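Local atomic coordinates of endoribonuclease (Porcine reproductive and respiratory syndrome virus, PDB entry 5DA1), a protein that cleaves RNA as the dimeric NSP11 endoribonuclease part of the viral replicase polyprotein, antagonises beta interferon, and probably removes 5'-polyuridines made during viral replication. Residues A[75-80]-A[114-119]; A[138-143]-A[171-176]; A[193-198]-A[212-217]; A[206-211]-A[218-223]. All blocks are in the same frame, centred on the assembly; numbering follows the deposited sequence.

Interaction 1: residues A[75-80]-A[114-119]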
loop_
_atom_site.group_PDB
_atom_site.type_symbol
_atom_site.label_atom_id
_atom_site.label_comp_id
_atom_site.label_asym_id
_atom_site.label_seq_id
_atom_site.Cartn_x
_atom_site.Cartn_y
_atom_site.Cartn_z
ATOM N N VAL A 75 -3.603 -0.852 -19.619
ATOM C CA VAL A 75 -3.400 0.552 -19.277
ATOM C C VAL A 75 -2.151 1.121 -20.013
ATOM O O VAL A 75 -1.168 0.399 -20.250
ATOM C CB VAL A 75 -3.226 0.675 -17.745
ATOM C CG1 VAL A 75 -3.174 2.105 -17.301
ATOM C CG2 VAL A 75 -4.343 -0.075 -17.022
ATOM N N PHE A 76 -2.192 2.406 -20.361
ATOM C CA PHE A 76 -1.038 3.127 -20.894
ATOM C C PHE A 76 -0.852 4.472 -20.208
ATOM O O PHE A 76 -1.827 5.107 -19.791
ATOM C CB PHE A 76 -1.139 3.315 -22.424
ATOM C CG PHE A 76 -1.023 2.032 -23.180
ATOM C CD1 PHE A 76 0.237 1.463 -23.428
ATOM C CD2 PHE A 76 -2.163 1.350 -23.591
ATOM C CE1 PHE A 76 0.367 0.232 -24.094
ATOM C CE2 PHE A 76 -2.045 0.125 -24.263
ATOM C CZ PHE A 76 -0.774 -0.430 -24.515
ATOM N N LEU A 77 0.401 4.919 -20.122
ATOM C CA LEU A 77 0.721 6.196 -19.515
ATOM C C LEU A 77 0.308 7.319 -20.438
ATOM O O LEU A 77 0.407 7.194 -21.647
ATOM C CB LEU A 77 2.222 6.287 -19.239
ATOM C CG LEU A 77 2.946 5.158 -18.482
ATOM C CD1 LEU A 77 4.422 5.522 -18.120
ATOM C CD2 LEU A 77 2.143 4.710 -17.236
ATOM N N GLY A 78 -0.162 8.416 -19.877
ATOM C CA GLY A 78 -0.258 9.656 -20.633
ATOM C C GLY A 78 1.134 10.119 -21.017
ATOM O O GLY A 78 2.126 9.765 -20.377
ATOM N N THR A 79 1.235 10.848 -22.118
ATOM C CA THR A 79 2.448 11.602 -22.402
ATOM C C THR A 79 1.990 13.044 -22.223
ATOM O O THR A 79 0.903 13.421 -22.689
ATOM C CB THR A 79 2.961 11.412 -23.838
ATOM O OG1 THR A 79 1.922 11.809 -24.732
ATOM C CG2 THR A 79 3.366 9.957 -24.141
ATOM N N PRO A 80 2.795 13.855 -21.523
ATOM C CA PRO A 80 2.351 15.215 -21.193
ATOM C C PRO A 80 2.332 16.048 -22.452
ATOM O O PRO A 80 3.173 15.837 -23.318
ATOM C CB PRO A 80 3.422 15.714 -20.242
ATOM C CG PRO A 80 4.334 14.498 -19.924
ATOM C CD PRO A 80 4.158 13.551 -21.043
ATOM N N GLU A 114 8.276 6.383 -11.893
ATOM C CA GLU A 114 9.345 7.122 -12.544
ATOM C C GLU A 114 8.862 8.408 -13.120
ATOM O O GLU A 114 7.676 8.571 -13.383
ATOM C CB GLU A 114 9.841 6.321 -13.703
ATOM C CG GLU A 114 10.302 4.964 -13.310
ATOM C CD GLU A 114 11.217 4.475 -14.344
ATOM O OE1 GLU A 114 10.807 4.520 -15.547
ATOM O OE2 GLU A 114 12.351 4.108 -13.966
ATOM N N TYR A 115 9.783 9.327 -13.352
ATOM C CA TYR A 115 9.382 10.607 -13.877
ATOM C C TYR A 115 8.961 10.421 -15.322
ATOM O O TYR A 115 9.465 9.533 -15.990
ATOM C CB TYR A 115 10.542 11.582 -13.781
ATOM C CG TYR A 115 10.926 11.915 -12.363
ATOM C CD1 TYR A 115 9.971 12.366 -11.441
ATOM C CD2 TYR A 115 12.250 11.806 -11.945
ATOM C CE1 TYR A 115 10.333 12.693 -10.136
ATOM C CE2 TYR A 115 12.625 12.123 -10.644
ATOM C CZ TYR A 115 11.682 12.569 -9.742
ATOM O OH TYR A 115 12.092 12.873 -8.449
ATOM N N LEU A 116 8.049 11.248 -15.812
ATOM C CA LEU A 116 7.592 11.108 -17.193
ATOM C C LEU A 116 8.611 11.603 -18.198
ATOM O O LEU A 116 8.772 11.028 -19.270
ATOM C CB LEU A 116 6.250 11.807 -17.375
ATOM C CG LEU A 116 5.113 10.992 -16.751
ATOM C CD1 LEU A 116 3.774 11.484 -17.247
ATOM C CD2 LEU A 116 5.270 9.498 -17.068
ATOM N N ASP A 117 9.315 12.660 -17.806
ATOM C CA ASP A 117 10.365 13.315 -18.580
ATOM C C ASP A 117 11.337 14.029 -17.585
ATOM O O ASP A 117 11.026 14.175 -16.388
ATOM C CB ASP A 117 9.730 14.298 -19.579
ATOM C CG ASP A 117 8.810 15.333 -18.907
ATOM O OD1 ASP A 117 8.962 15.621 -17.708
ATOM O OD2 ASP A 117 7.915 15.888 -19.565
ATOM N N ASP A 118 12.504 14.447 -18.077
ATOM C CA ASP A 118 13.477 15.262 -17.329
ATOM C C ASP A 118 12.823 16.483 -16.666
ATOM O O ASP A 118 13.100 16.847 -15.506
ATOM C CB ASP A 118 14.532 15.770 -18.313
ATOM C CG ASP A 118 15.781 16.276 -17.628
ATOM O OD1 ASP A 118 16.477 15.412 -17.023
ATOM O OD2 ASP A 118 16.063 17.517 -17.708
ATOM N N ARG A 119 11.960 17.138 -17.424
ATOM C CA ARG A 119 11.346 18.359 -16.957
ATOM C C ARG A 119 10.680 18.148 -15.593
ATOM O O ARG A 119 10.812 18.984 -14.684
ATOM C CB ARG A 119 10.351 18.837 -17.995
ATOM C CG ARG A 119 9.495 19.946 -17.533
ATOM C CD ARG A 119 8.618 20.418 -18.645
ATOM N NE ARG A 119 7.963 21.651 -18.243
ATOM C CZ ARG A 119 6.818 22.088 -18.747
ATOM N NH1 ARG A 119 6.193 21.386 -19.682
ATOM N NH2 ARG A 119 6.296 23.224 -18.302
#
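Leu116 buries the most surface here, its two methyls meeting Leu77, Gly78 and Pro80. Its CG lies beside the backbone N, anti to the carbonyl carbon (chi1 -75°), so the methyls spread toward residues 77-80. CD2 crosses obliquely to Leu77 CD1 at 4.2 Å, while CD1 sits 4.1 Å from Pro80 CG and 3.9 Å from Gly78 O. A branched leucine suits this place because one methyl can serve each neighbour; Gly78 is buried and presents its backbone oxygen to the methyl; and the rigid proline ring offers a firm apolar surface. These are van der Waals contacts.

Toward solvent the contact thins out. Asp117 slides past Pro80 in the opposite direction, OD2 coming to 3.9 Å from Pro80 CG, a touch rather than a bond. The carboxylate has better partners: OD2 is hydrogen-bonded to Tyr182 OH, and OD1 accepts from Glu120 N. Its CG takes the crowded position between backbone N and carbonyl carbon (chi1 56°), which lets OD1 turn to Glu120 N, in the first turn of the helix. Residues 75-80 belong to the N-terminal domain family and residues 114-119 to the endoribonuclease family, so this seam joins the two; Asp117 also N-caps helix 118-126.

Interaction 2: residues A[138-143]-A[171-176]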
loop_
_atom_site.group_PDB
_atom_site.type_symbol
_atom_site.label_atom_id
_atom_site.label_comp_id
_atom_site.label_asym_id
_atom_site.label_seq_id
_atom_site.Cartn_x
_atom_site.Cartn_y
_atom_site.Cartn_z
ATOM N N THR A 138 11.604 10.987 13.990
ATOM C CA THR A 138 10.622 9.923 13.956
ATOM C C THR A 138 9.559 10.151 12.860
ATOM O O THR A 138 8.711 9.286 12.623
ATOM C CB THR A 138 10.038 9.742 15.410
ATOM O OG1 THR A 138 10.506 8.506 15.943
ATOM C CG2 THR A 138 8.506 9.798 15.517
ATOM N N THR A 139 9.645 11.283 12.161
ATOM C CA THR A 139 8.637 11.666 11.185
ATOM C C THR A 139 9.181 11.815 9.774
ATOM O O THR A 139 10.170 12.519 9.562
ATOM C CB THR A 139 8.009 13.020 11.548
ATOM O OG1 THR A 139 8.117 13.235 12.964
ATOM C CG2 THR A 139 6.519 13.058 11.095
ATOM N N VAL A 140 8.508 11.164 8.820
ATOM C CA VAL A 140 8.677 11.369 7.377
ATOM C C VAL A 140 7.609 12.318 6.883
ATOM O O VAL A 140 6.476 12.257 7.313
ATOM C CB VAL A 140 8.414 10.074 6.585
ATOM C CG1 VAL A 140 8.142 10.381 5.120
ATOM C CG2 VAL A 140 9.554 9.103 6.712
ATOM N N GLY A 141 7.948 13.180 5.944
ATOM C CA GLY A 141 6.908 13.911 5.252
ATOM C C GLY A 141 7.279 14.125 3.811
ATOM O O GLY A 141 8.364 13.750 3.381
ATOM N N GLY A 142 6.373 14.741 3.068
ATOM C CA GLY A 142 6.663 15.186 1.735
ATOM C C GLY A 142 6.835 14.087 0.715
ATOM O O GLY A 142 7.596 14.249 -0.218
ATOM N N CYS A 143 6.136 12.976 0.857
ATOM C CA CYS A 143 6.191 11.979 -0.192
ATOM C C CYS A 143 4.804 11.808 -0.816
ATOM O O CYS A 143 4.098 10.812 -0.595
ATOM C CB CYS A 143 6.765 10.691 0.357
ATOM S SG CYS A 143 6.311 10.406 2.079
ATOM N N ALA A 171 11.753 6.298 10.585
ATOM C CA ALA A 171 10.512 7.058 10.675
ATOM C C ALA A 171 9.271 6.324 10.095
ATOM O O ALA A 171 9.413 5.310 9.377
ATOM C CB ALA A 171 10.720 8.396 10.016
ATOM N N ALA A 172 8.072 6.832 10.413
ATOM C CA ALA A 172 6.806 6.323 9.854
ATOM C C ALA A 172 5.693 7.383 9.898
ATOM O O ALA A 172 5.697 8.228 10.816
ATOM C CB ALA A 172 6.356 5.111 10.623
ATOM N N LYS A 173 4.748 7.357 8.939
ATOM C CA LYS A 173 3.529 8.208 8.991
ATOM C C LYS A 173 2.310 7.439 8.634
ATOM O O LYS A 173 2.254 6.812 7.566
ATOM C CB LYS A 173 3.570 9.367 7.985
ATOM C CG LYS A 173 4.236 10.658 8.455
ATOM C CD LYS A 173 5.612 10.369 9.118
ATOM C CE LYS A 173 6.455 9.373 8.243
ATOM N NZ LYS A 173 7.537 8.607 8.956
ATOM N N ALA A 174 1.310 7.540 9.490
ATOM C CA ALA A 174 0.070 6.824 9.283
ATOM C C ALA A 174 -0.633 7.309 8.007
ATOM O O ALA A 174 -1.240 6.529 7.258
ATOM C CB ALA A 174 -0.835 6.952 10.524
ATOM N N VAL A 175 -0.519 8.591 7.739
ATOM C CA VAL A 175 -1.344 9.130 6.720
ATOM C C VAL A 175 -0.525 9.960 5.792
ATOM O O VAL A 175 0.151 10.899 6.191
ATOM C CB VAL A 175 -2.534 9.949 7.291
ATOM C CG1 VAL A 175 -3.332 10.585 6.147
ATOM C CG2 VAL A 175 -3.441 9.050 8.158
ATOM N N CYS A 176 -0.590 9.603 4.525
ATOM C CA CYS A 176 0.140 10.328 3.508
ATOM C C CYS A 176 -0.603 10.178 2.203
ATOM O O CYS A 176 -1.113 9.112 1.841
ATOM C CB CYS A 176 1.571 9.826 3.406
ATOM S SG CYS A 176 2.563 10.588 2.134
#
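Peptide groups are the flat elements here, for no aromatic ring takes part. The Thr138 carbonyl oxygen receives the weak hydrogen bond of Ala172 N (3.4 Å, 161° at the hydrogen), and the Ala171 methyl carbon CB also lies 3.4 Å from Thr138 O. The small alanine suits this spot because the chains approach closely: the axes of strands 139-141 and 171-173 come within 4.8 Å, yet their directions differ by 59°. They are therefore crossing strands of two hairpins rather than partners in one regular sheet, the first strand pairing with 134-136 and the second with 161-167.

Val140, wedged in the crossing, puts its CG2 3.6 Å from Ala171 CB; it also packs on Val165 and Tyr150. Lys173 runs across Val140 at about a right angle, its chain bent at chi2 and chi3. Lys173 CD and CE are modelled too close to Val140, however, so the detail of this crossing from CG outward carries no weight.

At the other end, beyond the corner in the chain at Ala174, Cys143 SG and Cys176 SG meet at 3.8 Å, too far apart for a disulfide. Ser2 of the second subunit packs on Ala172. The contact brings Lys173, a predicted active-site residue, together with Cys176, which packs on His144, another predicted one; the lysine's exact placement, and so any shift of its ionisation, remains open.

Interaction 3: residues A[193-198]-A[212-217]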
loop_
_atom_site.group_PDB
_atom_site.type_symbol
_atom_site.label_atom_id
_atom_site.label_comp_id
_atom_site.label_asym_id
_atom_site.label_seq_id
_atom_site.Cartn_x
_atom_site.Cartn_y
_atom_site.Cartn_z
ATOM N N GLU A 193 2.219 34.280 -2.475
ATOM C CA GLU A 193 2.852 35.271 -1.603
ATOM C C GLU A 193 2.633 34.937 -0.110
ATOM O O GLU A 193 3.589 34.968 0.671
ATOM C CB GLU A 193 2.443 36.722 -2.005
ATOM C CG GLU A 193 2.265 37.786 -0.849
ATOM C CD GLU A 193 3.570 38.221 -0.092
ATOM O OE1 GLU A 193 4.693 37.711 -0.370
ATOM O OE2 GLU A 193 3.449 39.098 0.807
ATOM N N THR A 194 1.398 34.590 0.268
ATOM C CA THR A 194 1.059 34.313 1.680
ATOM C C THR A 194 1.815 33.109 2.283
ATOM O O THR A 194 2.477 32.361 1.560
ATOM C CB THR A 194 -0.460 34.134 1.859
ATOM O OG1 THR A 194 -0.951 33.284 0.823
ATOM C CG2 THR A 194 -1.167 35.468 1.753
ATOM N N GLN A 195 1.728 32.922 3.597
ATOM C CA GLN A 195 2.417 31.784 4.256
ATOM C C GLN A 195 1.844 30.377 3.862
ATOM O O GLN A 195 2.566 29.360 3.828
ATOM C CB GLN A 195 2.471 31.994 5.791
ATOM C CG GLN A 195 3.749 31.461 6.494
ATOM C CD GLN A 195 5.101 31.965 5.888
ATOM O OE1 GLN A 195 5.146 32.692 4.881
ATOM N NE2 GLN A 195 6.206 31.556 6.516
ATOM N N SER A 196 0.549 30.354 3.554
ATOM C CA SER A 196 -0.150 29.153 3.157
ATOM C C SER A 196 -1.286 29.535 2.219
ATOM O O SER A 196 -1.702 30.689 2.186
ATOM C CB SER A 196 -0.693 28.428 4.392
ATOM O OG SER A 196 -1.995 28.868 4.741
ATOM N N ARG A 197 -1.786 28.572 1.451
ATOM C CA ARG A 197 -2.972 28.791 0.625
ATOM C C ARG A 197 -3.667 27.461 0.304
ATOM O O ARG A 197 -3.008 26.425 0.191
ATOM C CB ARG A 197 -2.594 29.557 -0.649
ATOM C CG ARG A 197 -3.433 29.245 -1.863
ATOM C CD ARG A 197 -4.762 29.983 -1.891
ATOM N NE ARG A 197 -4.712 31.162 -2.758
ATOM C CZ ARG A 197 -5.743 31.613 -3.476
ATOM N NH1 ARG A 197 -6.914 30.979 -3.454
ATOM N NH2 ARG A 197 -5.606 32.695 -4.229
ATOM N N CYS A 198 -4.993 27.505 0.179
ATOM C CA CYS A 198 -5.765 26.340 -0.219
ATOM C C CYS A 198 -6.429 26.530 -1.522
ATOM O O CYS A 198 -7.355 27.323 -1.653
ATOM C CB CYS A 198 -6.848 26.034 0.771
ATOM S SG CYS A 198 -6.112 25.400 2.185
ATOM N N VAL A 212 -0.952 24.253 0.118
ATOM C CA VAL A 212 0.427 24.595 -0.177
ATOM C C VAL A 212 1.033 25.419 0.968
ATOM O O VAL A 212 0.413 26.366 1.457
ATOM C CB VAL A 212 0.543 25.372 -1.483
ATOM C CG1 VAL A 212 2.007 25.530 -1.856
ATOM C CG2 VAL A 212 -0.210 24.668 -2.593
ATOM N N TRP A 213 2.228 25.043 1.406
ATOM C CA TRP A 213 2.979 25.839 2.352
ATOM C C TRP A 213 4.296 26.255 1.692
ATOM O O TRP A 213 5.285 25.515 1.706
ATOM C CB TRP A 213 3.241 25.063 3.629
ATOM C CG TRP A 213 2.018 24.480 4.275
ATOM C CD1 TRP A 213 1.323 23.378 3.869
ATOM C CD2 TRP A 213 1.376 24.937 5.476
ATOM N NE1 TRP A 213 0.280 23.128 4.731
ATOM C CE2 TRP A 213 0.292 24.069 5.726
ATOM C CE3 TRP A 213 1.606 26.004 6.358
ATOM C CZ2 TRP A 213 -0.563 24.237 6.816
ATOM C CZ3 TRP A 213 0.768 26.168 7.434
ATOM C CH2 TRP A 213 -0.307 25.292 7.657
ATOM N N LYS A 214 4.280 27.444 1.096
ATOM C CA LYS A 214 5.422 27.991 0.350
ATOM C C LYS A 214 6.565 28.285 1.325
ATOM O O LYS A 214 6.316 28.842 2.404
ATOM C CB LYS A 214 4.960 29.268 -0.378
ATOM C CG LYS A 214 6.017 30.074 -1.177
ATOM C CD LYS A 214 6.803 31.108 -0.306
ATOM C CE LYS A 214 5.910 32.067 0.522
ATOM N NZ LYS A 214 5.307 33.131 -0.323
ATOM N N ASP A 215 7.793 27.868 1.006
ATOM C CA ASP A 215 8.082 26.904 -0.037
ATOM C C ASP A 215 8.533 25.703 0.783
ATOM O O ASP A 215 9.731 25.392 0.856
ATOM C CB ASP A 215 9.242 27.363 -0.948
ATOM C CG ASP A 215 9.432 28.896 -0.981
ATOM O OD1 ASP A 215 9.759 29.491 0.073
ATOM O OD2 ASP A 215 9.279 29.512 -2.063
ATOM N N LYS A 216 7.585 25.053 1.450
ATOM C CA LYS A 216 7.927 23.934 2.317
ATOM C C LYS A 216 7.278 22.599 1.829
ATOM O O LYS A 216 7.995 21.622 1.510
ATOM C CB LYS A 216 7.632 24.267 3.797
ATOM C CG LYS A 216 7.874 25.764 4.200
ATOM C CD LYS A 216 7.868 25.988 5.738
ATOM C CE LYS A 216 9.307 26.002 6.321
ATOM N NZ LYS A 216 9.421 25.347 7.677
ATOM N N THR A 217 5.945 22.554 1.729
ATOM C CA THR A 217 5.276 21.319 1.311
ATOM C C THR A 217 3.976 21.586 0.542
ATOM O O THR A 217 3.588 22.732 0.352
ATOM C CB THR A 217 5.071 20.347 2.516
ATOM O OG1 THR A 217 4.760 19.031 2.033
ATOM C CG2 THR A 217 3.956 20.845 3.473
#
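An antiparallel beta hairpin, strands 197-203 and 206-213, opens here into its flanking loops. Its last hydrogen-bonded pair is Arg197 with Val212: Arg197 N donates to Val212 O at 3.1 Å, and Val212 N returns a bond to Arg197 O at 3.0 Å, nearly along the C=O axis.

Beyond that pair Lys214 bridges the gap. From CB the chain leaves with CG anti to the backbone N (chi1 177°); CB, CG and CD simply carry it across, and its close contacts to residues 193-198 begin at CE. Three successive bends, beginning at chi2 (-86°), curl it round until CE lies 3.6 Å from Thr194 O. NZ reaches Glu193 O at 2.7 Å, from above the carbonyl plane, and makes a weak bond to Thr194 O; Pro192 O is a further acceptor. A long, flexible lysine suits a spot where an exposed loop turns several carbonyl oxygens toward one point.

Opposite Trp213, where the chain enters strand 217-221, two residues, Lys216 and Thr217, take the place of one: a classic beta bulge, with Trp213 O accepting from both backbone N-H groups. Ser196 lies over the indole, a CH-pi contact offset toward the rim, with Ser196 CB 3.9 Å from Trp213 CE3.

Interaction 4: residues A[206-211]-A[218-223]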
loop_
_atom_site.group_PDB
_atom_site.type_symbol
_atom_site.label_atom_id
_atom_site.label_comp_id
_atom_site.label_asym_id
_atom_site.label_seq_id
_atom_site.Cartn_x
_atom_site.Cartn_y
_atom_site.Cartn_z
ATOM N N LYS A 206 -12.700 15.315 -10.393
ATOM C CA LYS A 206 -13.186 15.357 -9.022
ATOM C C LYS A 206 -12.631 16.586 -8.291
ATOM O O LYS A 206 -11.448 16.926 -8.404
ATOM C CB LYS A 206 -12.823 14.067 -8.300
ATOM C CG LYS A 206 -13.324 13.938 -6.849
ATOM C CD LYS A 206 -12.410 12.947 -6.076
ATOM C CE LYS A 206 -13.171 12.087 -5.065
ATOM N NZ LYS A 206 -13.896 10.959 -5.723
ATOM N N GLU A 207 -13.506 17.271 -7.569
ATOM C CA GLU A 207 -13.076 18.461 -6.846
ATOM C C GLU A 207 -12.311 18.145 -5.565
ATOM O O GLU A 207 -12.825 17.553 -4.589
ATOM C CB GLU A 207 -14.216 19.426 -6.564
ATOM C CG GLU A 207 -13.651 20.824 -6.393
ATOM C CD GLU A 207 -14.528 21.762 -5.579
ATOM O OE1 GLU A 207 -14.883 21.448 -4.409
ATOM O OE2 GLU A 207 -14.839 22.845 -6.122
ATOM N N VAL A 208 -11.071 18.583 -5.573
ATOM C CA VAL A 208 -10.145 18.203 -4.558
ATOM C C VAL A 208 -9.491 19.463 -4.034
ATOM O O VAL A 208 -9.390 20.438 -4.764
ATOM C CB VAL A 208 -9.153 17.197 -5.154
ATOM C CG1 VAL A 208 -7.814 17.286 -4.518
ATOM C CG2 VAL A 208 -9.706 15.822 -4.987
ATOM N N ARG A 209 -9.074 19.460 -2.778
ATOM C CA ARG A 209 -8.455 20.621 -2.199
ATOM C C ARG A 209 -6.951 20.419 -2.173
ATOM O O ARG A 209 -6.494 19.334 -1.886
ATOM C CB ARG A 209 -9.012 20.772 -0.802
ATOM C CG ARG A 209 -8.672 22.051 -0.107
ATOM C CD ARG A 209 -9.508 22.191 1.175
ATOM N NE ARG A 209 -10.844 22.723 0.894
ATOM C CZ ARG A 209 -11.983 22.094 1.175
ATOM N NH1 ARG A 209 -11.946 20.908 1.785
ATOM N NH2 ARG A 209 -13.158 22.675 0.875
ATOM N N LEU A 210 -6.172 21.439 -2.484
ATOM C CA LEU A 210 -4.718 21.306 -2.438
ATOM C C LEU A 210 -4.084 22.300 -1.432
ATOM O O LEU A 210 -4.155 23.495 -1.653
ATOM C CB LEU A 210 -4.149 21.522 -3.846
ATOM C CG LEU A 210 -2.635 21.751 -4.026
ATOM C CD1 LEU A 210 -1.790 20.542 -3.606
ATOM C CD2 LEU A 210 -2.291 22.122 -5.449
ATOM N N MET A 211 -3.488 21.830 -0.333
ATOM C CA MET A 211 -2.778 22.745 0.567
ATOM C C MET A 211 -1.364 22.996 0.080
ATOM O O MET A 211 -0.653 22.078 -0.298
ATOM C CB MET A 211 -2.659 22.249 2.008
ATOM C CG MET A 211 -3.805 21.548 2.611
ATOM S SD MET A 211 -5.377 21.989 1.949
ATOM C CE MET A 211 -6.128 20.375 1.800
ATOM N N ALA A 218 3.320 20.523 0.084
ATOM C CA ALA A 218 2.165 20.649 -0.790
ATOM C C ALA A 218 1.532 19.302 -0.955
ATOM O O ALA A 218 2.183 18.343 -1.336
ATOM C CB ALA A 218 2.558 21.210 -2.162
ATOM N N TYR A 219 0.248 19.230 -0.670
ATOM C CA TYR A 219 -0.420 17.974 -0.709
ATOM C C TYR A 219 -1.890 18.144 -1.006
ATOM O O TYR A 219 -2.493 19.151 -0.682
ATOM C CB TYR A 219 -0.203 17.231 0.596
ATOM C CG TYR A 219 -0.735 17.939 1.818
ATOM C CD1 TYR A 219 -2.067 17.868 2.154
ATOM C CD2 TYR A 219 0.120 18.638 2.658
ATOM C CE1 TYR A 219 -2.538 18.494 3.277
ATOM C CE2 TYR A 219 -0.336 19.285 3.773
ATOM C CZ TYR A 219 -1.659 19.215 4.096
ATOM O OH TYR A 219 -2.119 19.859 5.236
ATOM N N PHE A 220 -2.447 17.132 -1.658
ATOM C CA PHE A 220 -3.839 17.089 -2.029
ATOM C C PHE A 220 -4.646 16.534 -0.895
ATOM O O PHE A 220 -4.116 15.914 0.011
ATOM C CB PHE A 220 -4.012 16.207 -3.268
ATOM C CG PHE A 220 -3.806 16.932 -4.550
ATOM C CD1 PHE A 220 -4.641 17.990 -4.906
ATOM C CD2 PHE A 220 -2.775 16.583 -5.396
ATOM C CE1 PHE A 220 -4.465 18.673 -6.087
ATOM C CE2 PHE A 220 -2.578 17.274 -6.601
ATOM C CZ PHE A 220 -3.421 18.315 -6.943
ATOM N N GLN A 221 -5.948 16.757 -0.947
ATOM C CA GLN A 221 -6.838 16.129 0.000
ATOM C C GLN A 221 -8.273 16.158 -0.495
ATOM O O GLN A 221 -8.652 17.091 -1.200
ATOM C CB GLN A 221 -6.739 16.834 1.325
ATOM C CG GLN A 221 -7.016 15.964 2.476
ATOM C CD GLN A 221 -6.668 16.673 3.734
ATOM O OE1 GLN A 221 -5.487 16.769 4.089
ATOM N NE2 GLN A 221 -7.687 17.227 4.415
ATOM N N LEU A 222 -9.050 15.139 -0.116
ATOM C CA LEU A 222 -10.473 15.030 -0.433
ATOM C C LEU A 222 -11.355 15.902 0.466
ATOM O O LEU A 222 -10.967 16.247 1.592
ATOM C CB LEU A 222 -10.946 13.586 -0.289
ATOM C CG LEU A 222 -10.397 12.508 -1.206
ATOM C CD1 LEU A 222 -10.942 11.133 -0.791
ATOM C CD2 LEU A 222 -10.726 12.846 -2.657
ATOM N N GLU A 223 -12.563 16.185 -0.032
ATOM C CA GLU A 223 -13.518 17.089 0.586
ATOM C C GLU A 223 -14.635 16.399 1.359
ATOM O O GLU A 223 -14.685 15.176 1.470
ATOM C CB GLU A 223 -14.122 17.968 -0.498
ATOM C CG GLU A 223 -13.059 18.803 -1.223
ATOM C CD GLU A 223 -13.627 19.837 -2.184
ATOM O OE1 GLU A 223 -14.813 19.709 -2.560
ATOM O OE2 GLU A 223 -12.873 20.770 -2.569
#
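Two strands of an antiparallel beta hairpin, 206-213 and 217-221, pair here through four backbone hydrogen bonds. Arg209 and Gln221 form one hydrogen-bonded pair, with Arg209 N to Gln221 O at 2.9 Å; Met211 and Tyr219 form the other, with Tyr219 N to Met211 O at 3.0 Å. Between them Leu210 and Phe220 make a non-hydrogen-bonded pair.

Side chains follow the alternation. On the buried face Leu210 CD1 sits over the centre of the Phe220 ring, 4.0 Å from its centroid, and Val208 CG1 comes obliquely to the same ring. Branched aliphatics suit this face, where methyls meet an aromatic surface. On the opposite face Met211 CB lies above the Tyr219 ring, 4.1 Å from its centroid; bends at chi2 and chi3 carry Met211 CE on to Gln221 CB.

Further out, Leu210 packs on Val201, Phe220 on Leu186 and Thr179, and backbone bonds from Val208 and Leu210 tie the middle strand to 197-203. At the last modelled residue, packing and charge combine: Glu223 CG lies over the Arg209 guanidinium, Glu223 OE1 comes to 2.5 Å from Glu207 OE1, and Glu223 OE2 makes a long salt bridge, 3.9 Å from Arg209 NH2 and well out of the guanidinium plane.

How the interactions relate
Interactions 3 and 4 share strand 206-213 and touch directly: Cys198 SG packs 3.5 Å from Met211 SD, and Trp213 NE1 lies 4.0 Å from Tyr219 CE2. Their three-stranded sheet faces interaction 2, whose nearest atoms are about 4 Å from interaction 3 and about 6 Å from interaction 4. The predicted active site lies where they approach each other: the side chains of Tyr219 and Cys176 are each about 4 Å from that of His144, that of Trp213 is about 8 Å from it and about 9 Å from that of His129, and Lys173 belongs to interaction 2 itself. Interaction 1, centred about 26 Å from interaction 2, stands apart, at the junction with the N-terminal domain.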